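Local coordinates for protein probable enoyl-CoA hydratase/isomerase (Mycobacterium abscessus, PDB 3SWX) that probably acts on acyl-CoA thioesters as an enoyl-CoA hydratase or isomerase of the crotonase superfamily, its precise reaction not being established, at residues R12-R15 against L20-G23; I22-P27 against N31-T36; V58-G63 against E192-A197; G89-N92 against G98-L101; N92-D97 against L114-E119. All coordinates share one frame; numbering follows the deposited sequence.

Contact 1 (R12-R15 against L20-G23); sequences RIRR and LVIG
The carbonyl oxygen of V21 is gripped twice: R14 N donates to V21 O at 2.9 Å, and a bound water gives it a hydrogen, while I13 CA adds a weaker CA-H...O approach. The two strands form a beta hairpin: 11-16 and 19-24 run antiparallel, and the hydrogen-bonded pairs R12–G23 and R14–V21 alternate with the non-hydrogen-bonded pairs I13–I22 and R15–L20. R12 O is doubly engaged as well, accepting from G23 N at 2.7 Å and from the same water. That water in turn accepts from R14 NE at 2.9 Å, lying in the plane of the guanidinium, and thus ties the arginine head to both strands. R14 reaches it through a bend at chi3 (-85°), which also brings its NH2 to 4.1 Å from V21 CG1. Y60 of the next strand accepts from that NH2. The R12 guanidinium stacks on one face of the R14 group and forms a salt bridge with E62, which probably offsets the gathered positive charge.

On the face carrying I13, R15, L20 and I22, against helix 35-50, the contacts between the strands are apolar, the head of R15 going to D51. With CG opposite its backbone N (chi1 -166°), L20 sends CD1 across to I13 CG2 at 4.0 Å and to R15 CG. Further along, I13 and I22 lie side by side, CD1 of I13 resting 4.1 Å from CG1 of I22.

Contact 2 (I22-P27 against N31-T36); sequences IGLNRP and NAFDKT
A bend at chi3 (64°) in R26 and the tight chi1 of D34 (65°), which sets CG between its backbone N and carbonyl carbon, lay a guanidinium and a carboxylate flat upon one another. Their planes differ by only 8°, and D34 CG sits over the centre of the R26 group, 3.4 Å above it. The salt bridge from R26 NE to D34 OD1, at 3.6 Å, therefore works through charge alone, since no N-H points at the oxygen. In its own plane the guanidinium spends NH1 on A32 O, 2.6 Å away. These groups bracket the turn that starts a beta-alpha-beta crossover, where strand 19-24 hands the chain to helix 35-50; D34 is the N-cap of that helix, its OD1 accepting from M37 N. N31 and R26 bind reciprocally: R26 N donates to N31 OD1 at 2.9 Å, nearly along the C=O axis, and N31 N reaches R26 O at 3.0 Å from above the carbonyl plane. The amide is held at its other end too, because N31 ND2 donates to E62 O and F66 O. On the buried side, L24 meets F33 at about a right angle, CD2 of L24 being 3.8 Å from F33 CZ, while the phenyl ring continues edge-to-face onto W94.

Contact 3 (V58-G63 against E192-A197); sequences VLYGEG and EHVDTA
This is an apolar helix-on-sheet contact in the buried core, where the first turn of helix 193-205 lies along strand 56-61, antiparallel to it (179°), with the axes 9.0 Å apart. V194 does most of the work. Its CG1 stands over one face of the Y60 ring in a CH-pi contact, 4.2 Å from the centroid and 21° off the normal, and its CG2 reaches Y60 CD2 at 3.8 Å. The ring is presented to it by chi1 of 72°, which places CG of Y60 between the backbone N and the carbonyl carbon. One helical turn on, A197 CB meets V58 CG1 at 4.0 Å, and V58 CG2 touches A197 O. Strand alternation explains the pattern: V58 and Y60 face the helix while L59 points the other way; the strand belongs to the central sheet of the crotonase-like fold, and the helix covers the face bearing V58 and Y60. The hydroxyl of Y60, at the end of the ring remote from the helix, is anchored there by donating to the anti lone pair of E62 OE2 at 2.7 Å, which should limit rocking of the ring beneath V194.

Contact 4 (G89-N92 against G98-L101); sequences GGIN and GRQL. With EDO (1,2-ethanediol), chain D.
The long loop between helix 76-81 and strand 105-109 folds back on itself here, and I91 fills the space between its two limbs. CD1 of I91 touches R99 O and R99 CG, each at 3.7 Å, so a single methyl group meets both the backbone and the side-chain stem of the facing residue. The reach is a matter of extension on both sides: I91 places CG1 opposite its backbone N (chi1 -177°), and the R99 chain is stretched from CG to NE. The guanidinium thereby passes alongside, with I91 CB above one face, 4.1 Å from its plane and offset toward the rim. From the other branch, I91 CG2 lies 3.9 Å from CD2 of L101. In the crotonase-like fold around it, this doubled loop rests on helix 35-50: I91 makes a backbone hydrogen bond with A42 and packs on L45, while L101 packs on E49. The backbone of L101 is secured at both ends, N donating to Q95 OE1 and O accepting from R220 NH2 of helix 209-225. N92, at the end of the limb 89-92, turns to another partner. Its ND2 donates to O1 of a 1,2-ethanediol at 3.1 Å (N-H...O 156°), a molecule probably acquired from the crystallisation liquor, and also to OD2 of D97, which bridges the bend joining the two limbs.

Contact 5 (N92-D97 against L114-E119); sequences NPWQVD and LTLGIE. With EDO (1,2-ethanediol), chain D.
W94 is wedged tightly against the start of helix 116-123 on one side of this contact, whereas the loop that carries it ends at a looser rim with a small bound molecule. The indole N-H points almost straight at its acceptor: W94 NE1 donates to L116 O at 2.9 Å with an angle of 173° at the hydrogen, and the oxygen lies in the ring plane. Above one face, L116 CD2 makes a CH-pi contact, 4.0 Å from the centroid of the five-membered ring, and L116 CB touches W94 CZ2 at 3.8 Å. E119 comes to the ring edge, its CB 3.6 Å from W94 CD1, while its carboxylate is turned elsewhere: OE1 accepts from G148 N and A150 N.

The tryptophan sits in a type I turn from N92 to Q95, reinforced by an Asx turn in which W94 N donates to N92 OD1 at 2.9 Å; R153 binds the carbonyl oxygens of W94 and Q95. Toward the rim, D97 is exposed and the 1,2-ethanediol lies obliquely beside the indole. V96, by contrast, is buried and packs on L234 of a second subunit.

In crotonases the start of the corresponding helix supplies part of the oxyanion hole, so this anchorage may lie close to the active site. Chemically, the straight bond satisfies a buried indole nitrogen and, together with L116 over the face, fixes the rotation of the ring against the helix.

Contacts 1, 2 and 3 gather on one six-stranded sheet. Contacts 1 and 2 share I22 and G23 on strand 19-24, and strand 56-61 beside it carries contact 3, whose centre is about 10 Å from that of contact 1. Contacts 4 and 5 start from a common stretch at N92, their centres about 12 Å apart, and along the chain both are nested within the loop that contact 3 closes. Contacts 3 and 4 lie on opposite sides of the chain's centre, their own centres about 22 Å apart. F33 touching W94 connects contact 2 to contact 5, so the first crossover of the sheet meets the long loop and helix 116-123 within a single crotonase-like domain.

Contact 1 (R12-R15 against L20-G23)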
# COMPACT_ATOMS: atom_id res chain seq x y z
N ARG B 12 7.48 -25.62 20.79
CA ARG B 12 6.48 -25.98 21.75
C ARG B 12 5.12 -25.85 21.07
O ARG B 12 4.70 -24.74 20.70
CB ARG B 12 6.55 -25.05 22.97
CG ARG B 12 5.53 -25.40 24.03
CD ARG B 12 5.37 -24.25 25.00
NE ARG B 12 4.48 -24.62 26.10
CZ ARG B 12 4.16 -23.82 27.11
NH1 ARG B 12 4.65 -22.59 27.18
NH2 ARG B 12 3.34 -24.24 28.05
N ILE B 13 4.43 -26.97 20.92
CA ILE B 13 3.17 -26.99 20.23
C ILE B 13 2.01 -27.34 21.16
O ILE B 13 2.09 -28.29 21.94
CB ILE B 13 3.23 -27.96 19.02
CG1 ILE B 13 4.16 -27.34 17.95
CG2 ILE B 13 1.83 -28.24 18.47
CD1 ILE B 13 3.85 -27.73 16.53
N ARG B 14 0.93 -26.58 21.05
CA ARG B 14 -0.30 -26.88 21.76
C ARG B 14 -1.46 -26.60 20.84
O ARG B 14 -1.31 -25.86 19.85
CB ARG B 14 -0.44 -26.00 23.01
CG ARG B 14 0.66 -26.16 24.04
CD ARG B 14 0.60 -25.06 25.07
NE ARG B 14 1.29 -23.85 24.63
CZ ARG B 14 1.21 -22.66 25.22
NH1 ARG B 14 0.44 -22.47 26.28
NH2 ARG B 14 1.90 -21.64 24.74
N ARG B 15 -2.62 -27.17 21.19
CA ARG B 15 -3.89 -26.92 20.51
C ARG B 15 -4.92 -26.37 21.47
O ARG B 15 -5.09 -26.89 22.57
CB ARG B 15 -4.49 -28.21 19.98
CG ARG B 15 -3.86 -28.77 18.77
CD ARG B 15 -4.82 -29.75 18.14
NE ARG B 15 -4.22 -30.43 17.00
CZ ARG B 15 -4.90 -30.96 15.99
NH1 ARG B 15 -6.24 -30.90 15.94
NH2 ARG B 15 -4.24 -31.56 15.02
N LEU B 20 -4.12 -23.76 16.39
CA LEU B 20 -2.78 -24.28 16.67
C LEU B 20 -1.89 -23.18 17.23
O LEU B 20 -1.88 -22.05 16.70
CB LEU B 20 -2.13 -24.81 15.39
CG LEU B 20 -0.88 -25.67 15.56
CD1 LEU B 20 -1.25 -26.98 16.21
CD2 LEU B 20 -0.26 -25.95 14.18
N VAL B 21 -1.17 -23.49 18.29
CA VAL B 21 -0.27 -22.53 18.94
C VAL B 21 1.15 -23.09 18.90
O VAL B 21 1.45 -24.10 19.54
CB VAL B 21 -0.72 -22.21 20.40
CG1 VAL B 21 0.15 -21.15 21.04
CG2 VAL B 21 -2.18 -21.74 20.44
N ILE B 22 2.03 -22.43 18.15
CA ILE B 22 3.39 -22.89 17.95
C ILE B 22 4.32 -21.90 18.58
O ILE B 22 4.26 -20.70 18.25
CB ILE B 22 3.76 -22.96 16.46
CG1 ILE B 22 2.79 -23.88 15.69
CG2 ILE B 22 5.24 -23.40 16.28
CD1 ILE B 22 2.84 -23.66 14.15
N GLY B 23 5.17 -22.39 19.48
CA GLY B 23 6.15 -21.55 20.15
C GLY B 23 7.56 -21.90 19.72
O GLY B 23 7.98 -23.05 19.83
O HOH W 1 2.70 -23.61 22.07

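Contact 2 (I22-P27 against N31-T36)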
# COMPACT_ATOMS: atom_id res chain seq x y z
N ILE B 22 2.03 -22.43 18.15
CA ILE B 22 3.39 -22.89 17.95
C ILE B 22 4.32 -21.90 18.58
O ILE B 22 4.26 -20.70 18.25
CB ILE B 22 3.76 -22.96 16.46
CG1 ILE B 22 2.79 -23.88 15.69
CG2 ILE B 22 5.24 -23.40 16.28
CD1 ILE B 22 2.84 -23.66 14.15
N GLY B 23 5.17 -22.39 19.48
CA GLY B 23 6.15 -21.55 20.15
C GLY B 23 7.56 -21.90 19.72
O GLY B 23 7.98 -23.05 19.83
N LEU B 24 8.28 -20.91 19.18
CA LEU B 24 9.71 -21.10 18.96
C LEU B 24 10.31 -21.38 20.32
O LEU B 24 10.06 -20.64 21.29
CB LEU B 24 10.36 -19.87 18.31
CG LEU B 24 9.75 -19.32 17.00
CD1 LEU B 24 10.55 -18.10 16.54
CD2 LEU B 24 9.68 -20.41 15.89
N ASN B 25 11.08 -22.44 20.43
CA ASN B 25 11.51 -22.88 21.76
C ASN B 25 13.00 -23.19 21.86
O ASN B 25 13.38 -24.29 22.24
CB ASN B 25 10.63 -24.07 22.22
CG ASN B 25 10.81 -24.38 23.70
OD1 ASN B 25 11.17 -23.50 24.48
ND2 ASN B 25 10.58 -25.62 24.09
N ARG B 26 13.85 -22.21 21.53
CA ARG B 26 15.30 -22.30 21.82
C ARG B 26 15.70 -21.07 22.64
O ARG B 26 16.58 -20.30 22.25
CB ARG B 26 16.13 -22.39 20.54
CG ARG B 26 15.72 -23.54 19.61
CD ARG B 26 16.61 -23.63 18.38
NE ARG B 26 17.98 -23.95 18.75
CZ ARG B 26 19.08 -23.28 18.37
NH1 ARG B 26 19.01 -22.21 17.58
NH2 ARG B 26 20.27 -23.70 18.80
N PRO B 27 15.03 -20.89 23.79
CA PRO B 27 15.14 -19.63 24.52
C PRO B 27 16.57 -19.29 24.98
O PRO B 27 16.94 -18.14 24.93
CB PRO B 27 14.20 -19.85 25.72
CG PRO B 27 14.11 -21.34 25.87
CD PRO B 27 14.12 -21.83 24.46
N ASN B 31 16.02 -17.92 20.48
CA ASN B 31 15.25 -18.42 19.35
C ASN B 31 15.88 -18.16 17.99
O ASN B 31 15.18 -17.90 17.03
CB ASN B 31 13.82 -17.84 19.40
CG ASN B 31 13.05 -18.29 20.62
OD1 ASN B 31 13.27 -19.40 21.12
ND2 ASN B 31 12.14 -17.45 21.10
N ALA B 32 17.21 -18.24 17.92
CA ALA B 32 17.90 -18.15 16.65
C ALA B 32 17.56 -19.38 15.81
O ALA B 32 17.55 -20.50 16.32
CB ALA B 32 19.44 -18.04 16.85
N PHE B 33 17.27 -19.18 14.53
CA PHE B 33 16.91 -20.29 13.64
C PHE B 33 18.16 -21.07 13.23
O PHE B 33 18.98 -20.59 12.44
CB PHE B 33 16.14 -19.79 12.42
CG PHE B 33 14.67 -19.62 12.66
CD1 PHE B 33 13.79 -20.68 12.47
CD2 PHE B 33 14.15 -18.40 13.05
CE1 PHE B 33 12.42 -20.51 12.66
CE2 PHE B 33 12.79 -18.23 13.27
CZ PHE B 33 11.93 -19.29 13.07
N ASP B 34 18.32 -22.25 13.82
CA ASP B 34 19.33 -23.19 13.36
C ASP B 34 18.67 -24.11 12.32
O ASP B 34 17.48 -23.93 12.02
CB ASP B 34 19.97 -23.97 14.53
CG ASP B 34 19.00 -24.88 15.28
OD1 ASP B 34 17.76 -24.68 15.24
OD2 ASP B 34 19.50 -25.81 15.95
N LYS B 35 19.43 -25.05 11.76
CA LYS B 35 18.90 -25.98 10.77
C LYS B 35 17.67 -26.73 11.31
O LYS B 35 16.64 -26.83 10.63
CB LYS B 35 19.98 -26.98 10.31
N THR B 36 17.76 -27.23 12.54
CA THR B 36 16.65 -28.01 13.11
C THR B 36 15.37 -27.17 13.22
O THR B 36 14.32 -27.60 12.73
CB THR B 36 17.04 -28.64 14.48
OG1 THR B 36 18.22 -29.42 14.31
CG2 THR B 36 15.91 -29.55 15.05

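Contact 3 (V58-G63 against E192-A197)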
# COMPACT_ATOMS: atom_id res chain seq x y z
N VAL B 58 -1.22 -19.65 15.51
CA VAL B 58 -0.55 -18.56 16.22
C VAL B 58 0.90 -18.96 16.41
O VAL B 58 1.18 -20.05 16.89
CB VAL B 58 -1.21 -18.32 17.58
CG1 VAL B 58 -0.39 -17.37 18.43
CG2 VAL B 58 -2.60 -17.76 17.39
N LEU B 59 1.82 -18.08 16.01
CA LEU B 59 3.25 -18.31 16.14
C LEU B 59 3.85 -17.19 17.00
O LEU B 59 3.60 -16.01 16.76
CB LEU B 59 3.92 -18.31 14.76
CG LEU B 59 5.45 -18.44 14.71
CD1 LEU B 59 5.93 -19.74 15.34
CD2 LEU B 59 5.90 -18.35 13.25
N TYR B 60 4.59 -17.60 18.03
CA TYR B 60 5.22 -16.68 18.99
C TYR B 60 6.56 -17.31 19.35
O TYR B 60 6.91 -18.39 18.84
CB TYR B 60 4.34 -16.50 20.24
CG TYR B 60 4.33 -17.72 21.12
CD1 TYR B 60 3.59 -18.85 20.76
CD2 TYR B 60 5.09 -17.76 22.30
CE1 TYR B 60 3.61 -19.97 21.53
CE2 TYR B 60 5.11 -18.87 23.08
CZ TYR B 60 4.36 -19.98 22.70
OH TYR B 60 4.38 -21.11 23.47
N GLY B 61 7.33 -16.64 20.20
CA GLY B 61 8.60 -17.17 20.69
C GLY B 61 8.62 -17.30 22.21
O GLY B 61 8.15 -16.41 22.88
N GLU B 62 9.16 -18.41 22.73
CA GLU B 62 9.37 -18.57 24.19
C GLU B 62 10.58 -17.74 24.64
O GLU B 62 11.46 -17.45 23.85
CB GLU B 62 9.60 -20.04 24.56
CG GLU B 62 8.33 -20.95 24.46
CD GLU B 62 7.40 -20.80 25.66
OE1 GLU B 62 7.91 -20.60 26.78
OE2 GLU B 62 6.16 -20.87 25.49
N GLY B 63 10.60 -17.36 25.91
CA GLY B 63 11.72 -16.63 26.49
C GLY B 63 11.74 -15.13 26.22
O GLY B 63 10.71 -14.52 25.91
N GLU B 192 1.14 -9.80 26.83
CA GLU B 192 -0.23 -10.15 26.39
C GLU B 192 -0.37 -10.47 24.91
O GLU B 192 -1.48 -10.69 24.43
CB GLU B 192 -1.17 -8.98 26.61
CG GLU B 192 -1.01 -8.28 27.88
CD GLU B 192 -2.08 -8.58 28.79
OE1 GLU B 192 -2.82 -7.62 29.10
OE2 GLU B 192 -2.19 -9.79 29.16
N HIS B 193 0.74 -10.43 24.19
CA HIS B 193 0.74 -10.61 22.74
C HIS B 193 0.23 -11.98 22.31
O HIS B 193 -0.55 -12.07 21.38
CB HIS B 193 2.14 -10.35 22.16
CG HIS B 193 3.23 -11.11 22.85
ND1 HIS B 193 3.54 -10.93 24.18
CD2 HIS B 193 4.11 -12.02 22.38
CE1 HIS B 193 4.55 -11.72 24.51
NE2 HIS B 193 4.91 -12.40 23.44
N VAL B 194 0.65 -13.03 23.00
CA VAL B 194 0.21 -14.40 22.64
C VAL B 194 -1.29 -14.58 22.93
O VAL B 194 -2.04 -15.00 22.06
CB VAL B 194 1.01 -15.50 23.37
CG1 VAL B 194 0.70 -16.86 22.72
CG2 VAL B 194 2.52 -15.21 23.35
N ASP B 195 -1.75 -14.22 24.12
CA ASP B 195 -3.20 -14.31 24.41
C ASP B 195 -4.07 -13.43 23.51
O ASP B 195 -5.18 -13.83 23.19
CB ASP B 195 -3.50 -13.99 25.88
CG ASP B 195 -2.92 -15.02 26.83
OD1 ASP B 195 -2.74 -16.20 26.44
OD2 ASP B 195 -2.65 -14.65 27.97
N THR B 196 -3.59 -12.25 23.11
CA THR B 196 -4.37 -11.40 22.21
C THR B 196 -4.45 -12.07 20.85
O THR B 196 -5.54 -12.13 20.26
CB THR B 196 -3.80 -9.96 22.12
OG1 THR B 196 -3.82 -9.37 23.42
CG2 THR B 196 -4.64 -9.08 21.17
N ALA B 197 -3.34 -12.64 20.39
CA ALA B 197 -3.32 -13.32 19.10
C ALA B 197 -4.24 -14.57 19.08
O ALA B 197 -4.93 -14.80 18.10
CB ALA B 197 -1.88 -13.70 18.69

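Contact 4 (G89-N92 against G98-L101)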
# COMPACT_ATOMS: atom_id res chain seq x y z
N GLY B 89 6.71 -33.20 4.09
CA GLY B 89 5.93 -32.27 3.33
C GLY B 89 5.81 -31.05 4.24
O GLY B 89 4.80 -30.84 4.94
N GLY B 90 6.88 -30.27 4.27
CA GLY B 90 6.86 -28.97 4.92
C GLY B 90 6.46 -27.88 3.95
O GLY B 90 6.25 -28.14 2.76
N ILE B 91 6.35 -26.66 4.46
CA ILE B 91 6.25 -25.47 3.64
C ILE B 91 7.21 -24.42 4.20
O ILE B 91 7.28 -24.24 5.41
CB ILE B 91 4.82 -24.90 3.61
CG1 ILE B 91 4.75 -23.69 2.68
CG2 ILE B 91 4.31 -24.51 5.04
CD1 ILE B 91 3.33 -23.21 2.44
N ASN B 92 7.95 -23.75 3.33
CA ASN B 92 8.83 -22.68 3.77
C ASN B 92 8.01 -21.68 4.62
O ASN B 92 7.05 -21.10 4.13
CB ASN B 92 9.52 -21.99 2.56
CG ASN B 92 10.51 -20.94 2.98
OD1 ASN B 92 10.46 -20.43 4.08
ND2 ASN B 92 11.40 -20.59 2.07
N GLY B 98 7.12 -20.01 -3.83
CA GLY B 98 6.02 -20.25 -4.76
C GLY B 98 4.80 -20.88 -4.11
O GLY B 98 3.80 -21.14 -4.78
N ARG B 99 4.88 -21.11 -2.80
CA ARG B 99 3.79 -21.74 -2.08
C ARG B 99 3.46 -20.97 -0.80
O ARG B 99 4.35 -20.62 -0.03
CB ARG B 99 4.19 -23.18 -1.74
CG ARG B 99 3.08 -24.05 -1.18
CD ARG B 99 3.57 -25.48 -0.97
NE ARG B 99 2.60 -26.30 -0.28
CZ ARG B 99 2.91 -27.37 0.46
NH1 ARG B 99 4.18 -27.73 0.64
NH2 ARG B 99 1.94 -28.07 1.05
N GLN B 100 2.18 -20.72 -0.58
CA GLN B 100 1.72 -20.06 0.63
C GLN B 100 0.64 -20.87 1.36
O GLN B 100 -0.06 -21.71 0.77
CB GLN B 100 1.17 -18.68 0.29
CG GLN B 100 2.23 -17.72 -0.17
CD GLN B 100 2.07 -17.33 -1.60
OE1 GLN B 100 2.20 -18.15 -2.52
NE2 GLN B 100 1.80 -16.04 -1.80
N LEU B 101 0.50 -20.57 2.65
CA LEU B 101 -0.54 -21.19 3.50
C LEU B 101 -1.96 -20.87 3.04
O LEU B 101 -2.27 -19.72 2.67
CB LEU B 101 -0.38 -20.74 4.95
CG LEU B 101 0.86 -21.28 5.68
CD1 LEU B 101 0.94 -20.69 7.09
CD2 LEU B 101 0.82 -22.83 5.71
C1 EDO D . 14.34 -18.40 3.74
O1 EDO D . 14.07 -18.97 2.44
C2 EDO D . 15.17 -19.35 4.63
O2 EDO D . 15.95 -20.30 3.87

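Contact 5 (N92-D97 against L114-E119)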
# COMPACT_ATOMS: atom_id res chain seq x y z
N ASN B 92 7.95 -23.75 3.33
CA ASN B 92 8.83 -22.68 3.77
C ASN B 92 8.01 -21.68 4.62
O ASN B 92 7.05 -21.10 4.13
CB ASN B 92 9.52 -21.99 2.56
CG ASN B 92 10.51 -20.94 2.98
OD1 ASN B 92 10.46 -20.43 4.08
ND2 ASN B 92 11.40 -20.59 2.07
N PRO B 93 8.37 -21.52 5.90
CA PRO B 93 7.60 -20.62 6.76
C PRO B 93 7.53 -19.19 6.23
O PRO B 93 6.53 -18.53 6.43
CB PRO B 93 8.33 -20.68 8.10
CG PRO B 93 9.00 -22.03 8.10
CD PRO B 93 9.44 -22.21 6.65
N TRP B 94 8.58 -18.75 5.53
CA TRP B 94 8.61 -17.43 4.88
C TRP B 94 7.84 -17.38 3.56
O TRP B 94 7.59 -16.29 3.01
CB TRP B 94 10.06 -16.94 4.71
CG TRP B 94 10.65 -16.60 6.03
CD1 TRP B 94 10.70 -15.39 6.62
CD2 TRP B 94 11.21 -17.53 6.97
NE1 TRP B 94 11.28 -15.48 7.87
CE2 TRP B 94 11.60 -16.80 8.10
CE3 TRP B 94 11.43 -18.92 6.95
CZ2 TRP B 94 12.20 -17.40 9.21
CZ3 TRP B 94 12.02 -19.51 8.06
CH2 TRP B 94 12.40 -18.76 9.17
N GLN B 95 7.45 -18.55 3.04
CA GLN B 95 6.51 -18.65 1.93
C GLN B 95 6.92 -17.80 0.71
O GLN B 95 6.11 -17.10 0.09
CB GLN B 95 5.10 -18.30 2.40
CG GLN B 95 4.61 -19.18 3.56
CD GLN B 95 3.34 -18.66 4.20
OE1 GLN B 95 2.30 -18.56 3.56
NE2 GLN B 95 3.43 -18.30 5.48
N VAL B 96 8.19 -17.92 0.35
CA VAL B 96 8.79 -17.23 -0.79
C VAL B 96 9.33 -18.18 -1.87
O VAL B 96 10.13 -17.77 -2.70
CB VAL B 96 9.96 -16.33 -0.35
CG1 VAL B 96 9.46 -15.11 0.37
CG2 VAL B 96 10.95 -17.12 0.52
N ASP B 97 8.90 -19.45 -1.87
CA ASP B 97 9.34 -20.41 -2.88
C ASP B 97 8.21 -20.77 -3.83
O ASP B 97 8.33 -21.71 -4.56
CB ASP B 97 9.90 -21.70 -2.25
CG ASP B 97 11.13 -21.45 -1.39
OD1 ASP B 97 11.92 -20.53 -1.70
OD2 ASP B 97 11.31 -22.18 -0.40
N LEU B 114 14.56 -9.47 14.98
CA LEU B 114 15.62 -9.16 14.04
C LEU B 114 15.46 -9.92 12.75
O LEU B 114 15.00 -11.05 12.76
CB LEU B 114 17.00 -9.48 14.63
CG LEU B 114 17.30 -8.94 16.03
CD1 LEU B 114 18.65 -9.50 16.55
CD2 LEU B 114 17.27 -7.43 16.01
N THR B 115 15.90 -9.29 11.66
CA THR B 115 16.10 -9.92 10.36
C THR B 115 14.92 -10.83 9.95
O THR B 115 13.83 -10.34 9.62
CB THR B 115 17.49 -10.67 10.34
OG1 THR B 115 17.51 -11.69 11.35
CG2 THR B 115 18.65 -9.71 10.60
N LEU B 116 15.13 -12.14 10.01
CA LEU B 116 14.12 -13.12 9.60
C LEU B 116 12.84 -13.03 10.39
O LEU B 116 11.77 -13.41 9.90
CB LEU B 116 14.66 -14.55 9.72
CG LEU B 116 15.57 -15.09 8.64
CD1 LEU B 116 15.96 -16.53 9.04
CD2 LEU B 116 14.89 -15.05 7.25
N GLY B 117 12.92 -12.53 11.62
CA GLY B 117 11.73 -12.33 12.45
C GLY B 117 10.74 -11.33 11.87
O GLY B 117 9.54 -11.52 11.93
N ILE B 118 11.27 -10.23 11.36
CA ILE B 118 10.48 -9.20 10.66
C ILE B 118 9.78 -9.85 9.48
O ILE B 118 8.59 -9.64 9.24
CB ILE B 118 11.36 -8.05 10.14
CG1 ILE B 118 12.02 -7.29 11.31
CG2 ILE B 118 10.52 -7.07 9.36
CD1 ILE B 118 12.95 -6.12 10.89
N GLU B 119 10.53 -10.71 8.79
CA GLU B 119 10.05 -11.37 7.59
C GLU B 119 9.01 -12.45 7.88
O GLU B 119 8.09 -12.66 7.07
CB GLU B 119 11.25 -11.88 6.78
CG GLU B 119 12.03 -10.72 6.16
CD GLU B 119 13.30 -11.15 5.45
OE1 GLU B 119 13.48 -10.77 4.27
OE2 GLU B 119 14.11 -11.87 6.07
C1 EDO D . 14.34 -18.40 3.74
O1 EDO D . 14.07 -18.97 2.44
C2 EDO D . 15.17 -19.35 4.63
O2 EDO D . 15.95 -20.30 3.87